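Kojibiose phosphorylase (PDB 6W0P) belongs to glycoside hydrolase family 65, carbohydrate-active enzymes with an N-terminal beta domain, a helical catalytic barrel and a small C-terminal beta domain. Local coordinates at residues Y678-L683 against T693-K698; D688-T693 against L733-Y738; Y702-I707 against T715-K720; V723-K728 against Y742-K747. All blocks are in the same frame, centred on the assembly; numbering follows the deposited sequence. Where two conformers were deposited one is given.

How the contacts relate
All four contacts lie at one end of the chain, in or beside the small C-terminal beta domain. Contact 1 is the most buried: a helix end meets a loop through backbone bonds, one water and a single aromatic ring. Contacts 2 and 3 each join two strands of one sheet, parallel in contact 2 and antiparallel in contact 3. Contact 4 lies at the border of those two sheets, with a buried lysine amine bound by two backbone carbonyls and a threonine hydroxyl, close to exposed residues. Thr693 is shared by contacts 1 and 2. Between the sheets the chemistry is aliphatic, as where Leu692 CD1 meets Val716 CG2; on the outer faces amides, lysines and hydroxyls take over.

Contact 1 of 4, residues Y678-L683 against T693-K698; sequences YGFGGL and TPTSNK
The ring of Phe680 lies against Asn697, whose CB sits over one face, toward the rim, 4.0 Å from the centroid of the Phe680 ring in a CH-pi contact. Asn697 CG is anti to the backbone N (chi1 -177°), which brings it 4.0 Å from Phe680 CZ. The amide plane is turned 35° from the ring, and its OD1 is bound to Asn699 N. Thr695 OG1 stands at the edge of the same ring, near its plane.

Where the helix runs out, the backbones take over. Phe680 O receives Thr695 N at 2.8 Å in a nearly straight bond, and the CA-H of Pro694 approaches the same oxygen. Gly681 O accepts Thr693 N at 3.1 Å, more bent. A water sits among Gly679 O, Thr693 O and Thr695 OG1, linking helix end and loop. Gly682 has positive phi, and a CB there would collide with Thr693 O.

Further out, Phe645 of helix 638-645 meets Phe680 edge-to-face, and Tyr703 OH of strand 702-709 binds Thr695 O. The contact thus ties the end of helix 666-680 to the loop between strands 689-692 and 702-709.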
# COMPACT_ATOMS: atom_id res chain seq x y z
N TYR A 678 -33.71 3.79 19.16
CA TYR A 678 -33.53 5.10 18.49
C TYR A 678 -34.47 5.22 17.28
O TYR A 678 -34.92 6.33 16.99
CB TYR A 678 -32.09 5.34 18.06
CG TYR A 678 -31.16 5.65 19.20
CD1 TYR A 678 -31.32 6.79 19.97
CD2 TYR A 678 -30.09 4.82 19.51
CE1 TYR A 678 -30.46 7.10 21.02
CE2 TYR A 678 -29.22 5.11 20.55
CZ TYR A 678 -29.42 6.24 21.32
OH TYR A 678 -28.54 6.54 22.31
N GLY A 679 -34.72 4.10 16.60
CA GLY A 679 -35.48 4.06 15.34
C GLY A 679 -36.97 4.06 15.60
O GLY A 679 -37.56 5.15 15.68
N PHE A 680 -37.56 2.88 15.72
CA PHE A 680 -39.02 2.73 15.92
C PHE A 680 -39.41 3.48 17.19
O PHE A 680 -40.43 4.16 17.12
CB PHE A 680 -39.42 1.26 15.92
CG PHE A 680 -39.19 0.58 14.59
CD1 PHE A 680 -39.85 1.01 13.44
CD2 PHE A 680 -38.32 -0.48 14.48
CE1 PHE A 680 -39.62 0.40 12.22
CE2 PHE A 680 -38.10 -1.09 13.26
CZ PHE A 680 -38.73 -0.65 12.14
N GLY A 681 -38.63 3.42 18.26
CA GLY A 681 -38.96 4.08 19.54
C GLY A 681 -38.79 5.60 19.49
O GLY A 681 -39.45 6.29 20.28
N GLY A 682 -37.95 6.11 18.59
CA GLY A 682 -37.61 7.54 18.48
C GLY A 682 -36.97 8.09 19.75
O GLY A 682 -37.09 9.28 20.01
N LEU A 683 -36.24 7.27 20.50
CA LEU A 683 -35.56 7.74 21.73
C LEU A 683 -34.57 8.87 21.39
O LEU A 683 -33.82 8.77 20.40
CB LEU A 683 -34.85 6.57 22.40
CG LEU A 683 -33.92 6.97 23.55
CD1 LEU A 683 -34.71 7.48 24.73
CD2 LEU A 683 -33.05 5.80 23.95
N THR A 693 -40.87 9.10 20.20
CA THR A 693 -41.80 9.26 19.05
C THR A 693 -42.03 7.89 18.44
O THR A 693 -41.51 7.59 17.37
CB THR A 693 -41.25 10.20 17.98
OG1 THR A 693 -40.84 11.39 18.64
CG2 THR A 693 -42.26 10.53 16.90
N PRO A 694 -42.73 6.99 19.15
CA PRO A 694 -42.87 5.61 18.69
C PRO A 694 -43.66 5.45 17.38
O PRO A 694 -44.74 6.00 17.25
CB PRO A 694 -43.53 4.90 19.89
CG PRO A 694 -43.21 5.78 21.06
CD PRO A 694 -43.28 7.19 20.49
N THR A 695 -43.06 4.73 16.44
CA THR A 695 -43.66 4.38 15.12
C THR A 695 -43.69 2.86 14.99
O THR A 695 -43.10 2.18 15.85
CB THR A 695 -42.90 5.08 13.99
OG1 THR A 695 -41.50 4.81 14.14
CG2 THR A 695 -43.13 6.58 13.96
N SER A 696 -44.35 2.35 13.97
CA SER A 696 -44.72 0.92 13.84
C SER A 696 -43.69 0.20 12.98
O SER A 696 -43.24 0.79 11.97
CB SER A 696 -46.11 0.77 13.24
OG SER A 696 -47.10 1.35 14.08
N ASN A 697 -43.36 -1.03 13.35
CA ASN A 697 -42.77 -2.03 12.43
C ASN A 697 -43.94 -2.81 11.82
O ASN A 697 -44.68 -3.42 12.61
CB ASN A 697 -41.78 -2.93 13.15
CG ASN A 697 -41.08 -3.92 12.24
OD1 ASN A 697 -41.68 -4.41 11.29
ND2 ASN A 697 -39.83 -4.24 12.53
N LYS A 698 -44.10 -2.78 10.50
CA LYS A 698 -45.30 -3.32 9.78
C LYS A 698 -45.49 -4.80 10.14
O LYS A 698 -46.62 -5.22 10.26
CB LYS A 698 -45.20 -3.09 8.26
CG LYS A 698 -44.60 -4.22 7.42
CD LYS A 698 -43.66 -3.76 6.32
CE LYS A 698 -42.99 -4.91 5.58
NZ LYS A 698 -41.72 -4.48 4.93
O HOH W 1 -40.00 6.54 15.53

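Contact 2 of 4, residues D688-T693 against L733-Y738; sequences DILNLT and LPINVY
Leu692 O is held by two hydrogen bonds, from Tyr738 N at 3.2 Å and from a water, while the CA-H of Val737 also turns toward it. That water reaches Asn736 OD1 as well. Asn736 makes the ordinary parallel pattern: it gives its N to Leu690 O and takes Leu692 N on its own O at 2.8 Å, so one residue bonds to the two neighbours of Asn691. A second water stands between Leu690 N and Pro734 O, accepting from the nitrogen and donating to the oxygen.

On one face the amides of Asn691 and Asn736 project together from the sheet, their planes only 10° apart. Asn736 CG, anti to its backbone N (chi1 -162°), comes to 3.5 Å from Asn691 OD1. The same OD1 of Asn691 rests 3.5 Å from Asn736 CB, and Asn691 ND2 makes a weak bond back to Ile689 O. On the other face Leu690 and Ile735 run alongside each other; Ile735 has two conformers, so its exact fit is uncertain. Where the strands end, Tyr738 CD1 lies 4.0 Å from Thr693 CG2, and Tyr738 OH goes on to bind Pro694 O.

This is the parallel pair of a mixed four-stranded sheet, one layer of the C-terminal beta sandwich, flanked antiparallel by strand 684-686 beside 689-692 and by 740-744 beside 733-737. The face carrying Leu690, Leu692, Ile735 and Val737 packs on Leu714, Val716 and Ile725 of strands 712-718 and 722-726, and on Leu748 and Ile750 of strand 747-751.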
# COMPACT_ATOMS: atom_id res chain seq x y z
N ASP A 688 -31.84 17.55 28.38
CA ASP A 688 -31.83 16.69 29.59
C ASP A 688 -33.25 16.17 29.89
O ASP A 688 -33.52 15.86 31.07
CB ASP A 688 -31.25 17.47 30.78
CG ASP A 688 -30.73 16.56 31.87
OD1 ASP A 688 -30.14 15.54 31.51
OD2 ASP A 688 -30.95 16.87 33.05
N ILE A 689 -34.12 16.09 28.87
CA ILE A 689 -35.50 15.52 28.93
C ILE A 689 -35.55 14.35 27.96
O ILE A 689 -35.21 14.54 26.78
CB ILE A 689 -36.58 16.56 28.54
CG1 ILE A 689 -36.48 17.90 29.28
CG2 ILE A 689 -37.95 15.94 28.66
CD1 ILE A 689 -36.86 17.87 30.73
N LEU A 690 -36.01 13.18 28.41
CA LEU A 690 -36.19 12.01 27.53
C LEU A 690 -37.39 12.25 26.61
O LEU A 690 -38.49 12.53 27.13
CB LEU A 690 -36.36 10.75 28.39
CG LEU A 690 -36.41 9.44 27.62
CD1 LEU A 690 -35.50 8.42 28.27
CD2 LEU A 690 -37.82 8.91 27.55
N ASN A 691 -37.17 12.07 25.31
CA ASN A 691 -38.18 12.14 24.23
C ASN A 691 -38.38 10.74 23.64
O ASN A 691 -37.39 9.99 23.47
CB ASN A 691 -37.78 13.10 23.11
CG ASN A 691 -37.86 14.57 23.46
OD1 ASN A 691 -38.59 15.30 22.82
ND2 ASN A 691 -37.10 15.01 24.46
N LEU A 692 -39.63 10.42 23.29
CA LEU A 692 -40.04 9.23 22.50
C LEU A 692 -40.98 9.70 21.39
O LEU A 692 -41.74 10.65 21.65
CB LEU A 692 -40.76 8.23 23.41
CG LEU A 692 -39.93 7.65 24.56
CD1 LEU A 692 -40.81 6.80 25.47
CD2 LEU A 692 -38.78 6.83 24.02
N THR A 693 -40.87 9.10 20.20
CA THR A 693 -41.80 9.26 19.05
C THR A 693 -42.03 7.89 18.44
O THR A 693 -41.51 7.59 17.37
CB THR A 693 -41.25 10.20 17.98
OG1 THR A 693 -40.84 11.39 18.64
CG2 THR A 693 -42.26 10.53 16.90
N LEU A 733 -40.67 11.63 36.62
CA LEU A 733 -39.79 11.84 35.44
C LEU A 733 -40.59 12.59 34.39
O LEU A 733 -41.58 12.07 33.90
CB LEU A 733 -39.28 10.52 34.86
CG LEU A 733 -38.39 10.68 33.64
CD1 LEU A 733 -37.14 11.49 33.99
CD2 LEU A 733 -38.01 9.34 33.02
N PRO A 734 -40.18 13.81 34.00
CA PRO A 734 -40.72 14.45 32.81
C PRO A 734 -40.30 13.67 31.57
O PRO A 734 -39.15 13.32 31.44
CB PRO A 734 -40.11 15.84 32.77
CG PRO A 734 -38.93 15.79 33.71
CD PRO A 734 -39.21 14.68 34.70
N ILE A 735 -41.25 13.44 30.69
CA ILE A 735 -40.98 12.73 29.42
C ILE A 735 -41.82 13.39 28.32
O ILE A 735 -42.96 13.78 28.59
CB ILE A 735 -41.24 11.22 29.62
CG1 ILE A 735 -41.04 10.42 28.34
CG2 ILE A 735 -42.62 10.98 30.24
CD1 ILE A 735 -41.14 8.93 28.56
N ASN A 736 -41.22 13.52 27.15
CA ASN A 736 -41.81 14.19 25.98
C ASN A 736 -42.22 13.10 24.98
O ASN A 736 -41.31 12.37 24.51
CB ASN A 736 -40.81 15.23 25.48
CG ASN A 736 -41.46 16.24 24.59
OD1 ASN A 736 -42.06 15.87 23.59
ND2 ASN A 736 -41.39 17.51 24.98
N VAL A 737 -43.52 12.92 24.73
CA VAL A 737 -44.04 11.88 23.79
C VAL A 737 -44.89 12.54 22.70
O VAL A 737 -45.90 13.24 23.03
CB VAL A 737 -44.81 10.74 24.50
CG1 VAL A 737 -45.06 9.57 23.56
CG2 VAL A 737 -44.10 10.24 25.74
N TYR A 738 -44.51 12.33 21.43
CA TYR A 738 -45.19 12.93 20.25
C TYR A 738 -45.20 14.45 20.44
O TYR A 738 -46.17 15.10 20.05
CB TYR A 738 -46.58 12.33 20.06
CG TYR A 738 -46.59 10.84 19.78
CD1 TYR A 738 -45.82 10.29 18.77
CD2 TYR A 738 -47.35 9.97 20.54
CE1 TYR A 738 -45.81 8.93 18.50
CE2 TYR A 738 -47.35 8.60 20.29
CZ TYR A 738 -46.58 8.08 19.27
OH TYR A 738 -46.55 6.73 19.03
O HOH W 2 -36.59 13.11 31.24
O HOH W 3 -41.54 13.55 21.47

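Contact 3 of 4, residues Y702-I707 against T715-K720; sequences YYQFKI and TVKVDK
Tyr702 overlaps Lys717 with one face of its ring: Lys717 CE stands 3.8 Å above the plane of the Tyr702 ring, over its centre. The lysine chain is extended throughout and NZ follows over the same face, 4.2 Å from the centroid of the Tyr702 ring, so a CH-pi contact and a cation-pi contact share one ring.

The same side of the hairpin carries Gln704, which lies across both Lys717 and Thr715. Its OE1 is 3.5 Å from Lys717 CB, and its CD is equally close to Thr715 CG2. Lys706 and Thr715 run alongside each other, the lysine bent at its last torsion (chi4 -86°), and NZ donates to Thr715 OG1 at 2.8 Å.

On the reverse side, CG of Tyr703 and of Phe705 lies between backbone N and carbonyl carbon (chi1 59° and 63°), a placing that goes with each ring covering its paired valine. Val718 CB sits 3.6 Å above the Tyr703 ring and Val716 CB 3.7 Å above that of Phe705, both offset toward the rim. Tyr703 OH reaches Thr695 O, and beyond the rings lie Phe680 and Val677 of helix 666-680.

Tyr703 with Val718 and Phe705 with Val716 are the hydrogen-bonded pairs, each with two backbone bonds; Val718 N to Tyr703 O, at 2.9 Å, is almost straight. Strand 303-305 continues the sheet past Tyr702 and Gln704, and 722-726 continues it past Thr715 and Lys717. This is an antiparallel beta hairpin with an amphipathic cross-section: one buried face of aromatics and valines, one partly exposed face of polar side chains.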
# COMPACT_ATOMS: atom_id res chain seq x y z
N TYR A 702 -46.95 -5.72 18.31
CA TYR A 702 -46.37 -4.79 19.29
C TYR A 702 -44.89 -5.10 19.46
O TYR A 702 -44.44 -6.19 19.07
CB TYR A 702 -47.17 -4.83 20.60
CG TYR A 702 -47.05 -6.04 21.49
CD1 TYR A 702 -45.91 -6.26 22.26
CD2 TYR A 702 -48.12 -6.93 21.65
CE1 TYR A 702 -45.81 -7.36 23.10
CE2 TYR A 702 -48.04 -8.02 22.51
CZ TYR A 702 -46.88 -8.23 23.23
OH TYR A 702 -46.79 -9.28 24.10
N TYR A 703 -44.15 -4.14 19.99
CA TYR A 703 -42.80 -4.36 20.54
C TYR A 703 -42.73 -3.64 21.89
O TYR A 703 -43.51 -2.68 22.14
CB TYR A 703 -41.70 -3.87 19.59
CG TYR A 703 -41.78 -2.41 19.24
CD1 TYR A 703 -42.55 -1.96 18.18
CD2 TYR A 703 -41.07 -1.47 19.96
CE1 TYR A 703 -42.63 -0.61 17.87
CE2 TYR A 703 -41.11 -0.12 19.65
CZ TYR A 703 -41.90 0.31 18.60
OH TYR A 703 -41.95 1.64 18.30
N GLN A 704 -41.79 -4.08 22.72
CA GLN A 704 -41.58 -3.50 24.06
C GLN A 704 -40.08 -3.51 24.33
O GLN A 704 -39.47 -4.57 24.09
CB GLN A 704 -42.37 -4.28 25.11
CG GLN A 704 -42.22 -3.77 26.54
CD GLN A 704 -43.06 -4.60 27.48
OE1 GLN A 704 -44.28 -4.44 27.56
NE2 GLN A 704 -42.43 -5.50 28.19
N PHE A 705 -39.54 -2.38 24.77
CA PHE A 705 -38.13 -2.23 25.17
C PHE A 705 -38.06 -1.64 26.58
O PHE A 705 -39.07 -1.07 27.03
CB PHE A 705 -37.33 -1.40 24.16
CG PHE A 705 -37.76 0.03 23.97
CD1 PHE A 705 -37.22 1.04 24.76
CD2 PHE A 705 -38.61 0.38 22.94
CE1 PHE A 705 -37.59 2.36 24.56
CE2 PHE A 705 -38.98 1.71 22.75
CZ PHE A 705 -38.47 2.69 23.55
N LYS A 706 -36.92 -1.85 27.24
CA LYS A 706 -36.61 -1.37 28.61
C LYS A 706 -35.27 -0.64 28.57
O LYS A 706 -34.31 -1.17 27.95
CB LYS A 706 -36.59 -2.53 29.60
CG LYS A 706 -37.93 -3.22 29.81
CD LYS A 706 -37.82 -4.37 30.78
CE LYS A 706 -39.09 -5.16 30.95
NZ LYS A 706 -39.97 -4.54 31.97
N ILE A 707 -35.23 0.54 29.20
CA ILE A 707 -34.05 1.44 29.31
C ILE A 707 -34.12 2.14 30.67
O ILE A 707 -35.22 2.29 31.24
CB ILE A 707 -33.96 2.47 28.17
CG1 ILE A 707 -35.18 3.39 28.13
CG2 ILE A 707 -33.72 1.80 26.84
CD1 ILE A 707 -35.15 4.40 27.01
N THR A 715 -40.19 0.89 31.09
CA THR A 715 -40.81 -0.07 30.15
C THR A 715 -41.73 0.69 29.19
O THR A 715 -42.67 1.36 29.66
CB THR A 715 -41.57 -1.18 30.87
OG1 THR A 715 -40.70 -1.85 31.79
CG2 THR A 715 -42.16 -2.19 29.92
N VAL A 716 -41.46 0.55 27.90
CA VAL A 716 -42.17 1.21 26.79
C VAL A 716 -42.72 0.11 25.91
O VAL A 716 -41.91 -0.57 25.28
CB VAL A 716 -41.25 2.16 26.00
CG1 VAL A 716 -42.01 2.82 24.88
CG2 VAL A 716 -40.58 3.20 26.89
N LYS A 717 -44.05 -0.02 25.88
CA LYS A 717 -44.79 -0.94 24.99
C LYS A 717 -45.50 -0.11 23.92
O LYS A 717 -46.25 0.81 24.28
CB LYS A 717 -45.80 -1.77 25.80
CG LYS A 717 -46.54 -2.82 24.98
CD LYS A 717 -47.44 -3.69 25.80
CE LYS A 717 -48.32 -4.54 24.92
NZ LYS A 717 -49.02 -5.61 25.67
N VAL A 718 -45.31 -0.47 22.65
CA VAL A 718 -45.91 0.21 21.47
C VAL A 718 -46.75 -0.81 20.69
O VAL A 718 -46.17 -1.80 20.23
CB VAL A 718 -44.82 0.85 20.60
CG1 VAL A 718 -45.42 1.67 19.46
CG2 VAL A 718 -43.88 1.68 21.45
N ASP A 719 -48.07 -0.60 20.60
CA ASP A 719 -48.98 -1.39 19.72
C ASP A 719 -49.59 -0.44 18.68
O ASP A 719 -49.05 0.68 18.53
CB ASP A 719 -50.02 -2.22 20.50
CG ASP A 719 -51.07 -1.43 21.27
OD1 ASP A 719 -51.37 -0.30 20.88
OD2 ASP A 719 -51.56 -1.96 22.27
N LYS A 720 -50.63 -0.87 17.97
CA LYS A 720 -51.23 -0.07 16.86
C LYS A 720 -51.91 1.19 17.44
O LYS A 720 -51.79 2.25 16.81
CB LYS A 720 -52.16 -0.95 16.01
CG LYS A 720 -53.53 -1.26 16.63
CD LYS A 720 -54.34 -2.39 15.96
CE LYS A 720 -55.27 -1.89 14.86
NZ LYS A 720 -56.00 -3.01 14.22

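Contact 4 of 4, residues V723-K728 against Y742-K747; sequences VIITKK and YELIDK
Lys727 reaches along Leu744 and Ile745 at the margin of a two-sheet beta sandwich, where the chain leaves strand 740-744 of one sheet for strand 747-751 of the other. From CB the chain starts with CG between the backbone N and the carbonyl carbon (chi1 79°), which sets CG 3.5 Å from Ile745 O. CD then passes Leu744 CD2, and CE comes 3.4 Å from Leu744 O. A bend at the last torsion (chi4 60°) delivers NZ to Ile745 O at 2.8 Å. Asn731 O and Thr729 OG1 also bind this ammonium, so a largely buried charge is held by three oxygens, a setting that would favour the protonated form. The two side chains pass antiparallel, Lys727 CE 3.9 Å from Leu744 CG, with the aliphatic part of one lying against the other.

The backbone of Lys727 is tied down too: its N donates to Asp746 O at 3.1 Å, from a position tilted 30° out of the carbonyl plane. One step back, Thr726 and Lys747 form an antiparallel non-hydrogen-bonded pair, their side chains lying together, with Thr726 CG2 4.0 Å from Lys747 CG. Leu744 reaches over to the sheet of strand 722-726, its CD2 3.5 Å from Ile725 CG2. Ile725 also touches Ile735 and Val737 of strand 733-737, and Leu744 also touches Leu714, so this pair belongs to the apolar layer between the sheets.

On the outer side Lys747 runs alongside Ile724, its NZ salt-bridged to Glu749 and only 3.5 Å from Ile724 CG2.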
# COMPACT_ATOMS: atom_id res chain seq x y z
N VAL A 723 -49.25 3.81 23.11
CA VAL A 723 -47.94 3.78 23.78
C VAL A 723 -48.23 3.71 25.27
O VAL A 723 -48.91 4.59 25.75
CB VAL A 723 -47.11 5.02 23.41
CG1 VAL A 723 -45.75 4.98 24.09
CG2 VAL A 723 -46.96 5.14 21.91
N ILE A 724 -47.75 2.67 25.93
CA ILE A 724 -47.85 2.48 27.40
C ILE A 724 -46.42 2.52 27.93
O ILE A 724 -45.57 1.73 27.43
CB ILE A 724 -48.61 1.16 27.72
CG1 ILE A 724 -50.01 1.18 27.10
CG2 ILE A 724 -48.67 0.86 29.21
CD1 ILE A 724 -50.57 -0.21 26.85
N ILE A 725 -46.16 3.42 28.87
CA ILE A 725 -44.84 3.68 29.50
C ILE A 725 -45.05 3.48 31.00
O ILE A 725 -46.02 4.10 31.54
CB ILE A 725 -44.35 5.10 29.18
CG1 ILE A 725 -44.22 5.35 27.67
CG2 ILE A 725 -43.05 5.40 29.91
CD1 ILE A 725 -44.28 6.81 27.28
N THR A 726 -44.21 2.65 31.63
CA THR A 726 -44.32 2.31 33.06
C THR A 726 -42.95 2.44 33.74
O THR A 726 -41.91 2.24 33.07
CB THR A 726 -44.96 0.92 33.28
OG1 THR A 726 -44.45 -0.02 32.32
CG2 THR A 726 -46.46 0.94 33.16
N LYS A 727 -42.98 2.72 35.04
CA LYS A 727 -41.82 2.60 35.96
C LYS A 727 -42.34 2.35 37.39
O LYS A 727 -43.52 2.59 37.65
CB LYS A 727 -40.93 3.85 35.86
CG LYS A 727 -41.39 5.09 36.59
CD LYS A 727 -40.55 6.32 36.32
CE LYS A 727 -41.15 7.55 36.96
NZ LYS A 727 -41.28 7.44 38.43
N LYS A 728 -41.43 1.94 38.28
CA LYS A 728 -41.74 1.59 39.70
C LYS A 728 -41.22 2.68 40.65
O LYS A 728 -41.56 2.63 41.83
CB LYS A 728 -41.10 0.24 40.05
CG LYS A 728 -41.48 -0.91 39.13
CD LYS A 728 -42.94 -1.27 39.21
CE LYS A 728 -43.15 -2.66 39.78
NZ LYS A 728 -42.77 -3.68 38.78
N TYR A 742 -45.25 15.16 29.43
CA TYR A 742 -45.98 14.51 30.54
C TYR A 742 -45.04 14.43 31.74
O TYR A 742 -43.81 14.54 31.57
CB TYR A 742 -46.43 13.10 30.16
CG TYR A 742 -47.30 13.01 28.93
CD1 TYR A 742 -46.77 13.14 27.66
CD2 TYR A 742 -48.66 12.79 29.05
CE1 TYR A 742 -47.57 13.04 26.53
CE2 TYR A 742 -49.47 12.68 27.93
CZ TYR A 742 -48.92 12.81 26.67
OH TYR A 742 -49.71 12.71 25.56
N GLU A 743 -45.64 14.19 32.89
CA GLU A 743 -44.95 13.85 34.15
C GLU A 743 -45.26 12.38 34.46
O GLU A 743 -46.33 12.11 34.99
CB GLU A 743 -45.44 14.78 35.27
CG GLU A 743 -44.83 16.19 35.20
CD GLU A 743 -45.28 17.10 36.33
OE1 GLU A 743 -46.41 16.92 36.81
OE2 GLU A 743 -44.49 17.98 36.74
N LEU A 744 -44.34 11.47 34.15
CA LEU A 744 -44.51 10.03 34.44
C LEU A 744 -44.24 9.77 35.93
O LEU A 744 -43.21 10.21 36.44
CB LEU A 744 -43.54 9.25 33.55
CG LEU A 744 -43.45 7.76 33.82
CD1 LEU A 744 -44.81 7.10 33.66
CD2 LEU A 744 -42.41 7.12 32.91
N ILE A 745 -45.16 9.13 36.61
CA ILE A 745 -44.96 8.73 38.03
C ILE A 745 -44.95 7.20 38.08
O ILE A 745 -43.92 6.65 38.46
CB ILE A 745 -46.01 9.38 38.95
CG1 ILE A 745 -45.85 10.91 38.96
CG2 ILE A 745 -45.94 8.80 40.35
CD1 ILE A 745 -47.04 11.69 39.54
N ASP A 746 -46.04 6.56 37.66
CA ASP A 746 -46.18 5.08 37.62
C ASP A 746 -46.49 4.62 36.19
O ASP A 746 -45.83 3.67 35.72
CB ASP A 746 -47.22 4.61 38.62
CG ASP A 746 -48.61 5.20 38.39
OD1 ASP A 746 -48.73 6.38 37.95
OD2 ASP A 746 -49.56 4.46 38.62
N LYS A 747 -47.40 5.28 35.49
CA LYS A 747 -47.97 4.78 34.22
C LYS A 747 -48.45 5.94 33.35
O LYS A 747 -49.09 6.89 33.90
CB LYS A 747 -49.12 3.83 34.54
CG LYS A 747 -49.78 3.12 33.38
CD LYS A 747 -50.64 1.95 33.89
CE LYS A 747 -51.65 1.43 32.89
NZ LYS A 747 -50.98 0.74 31.77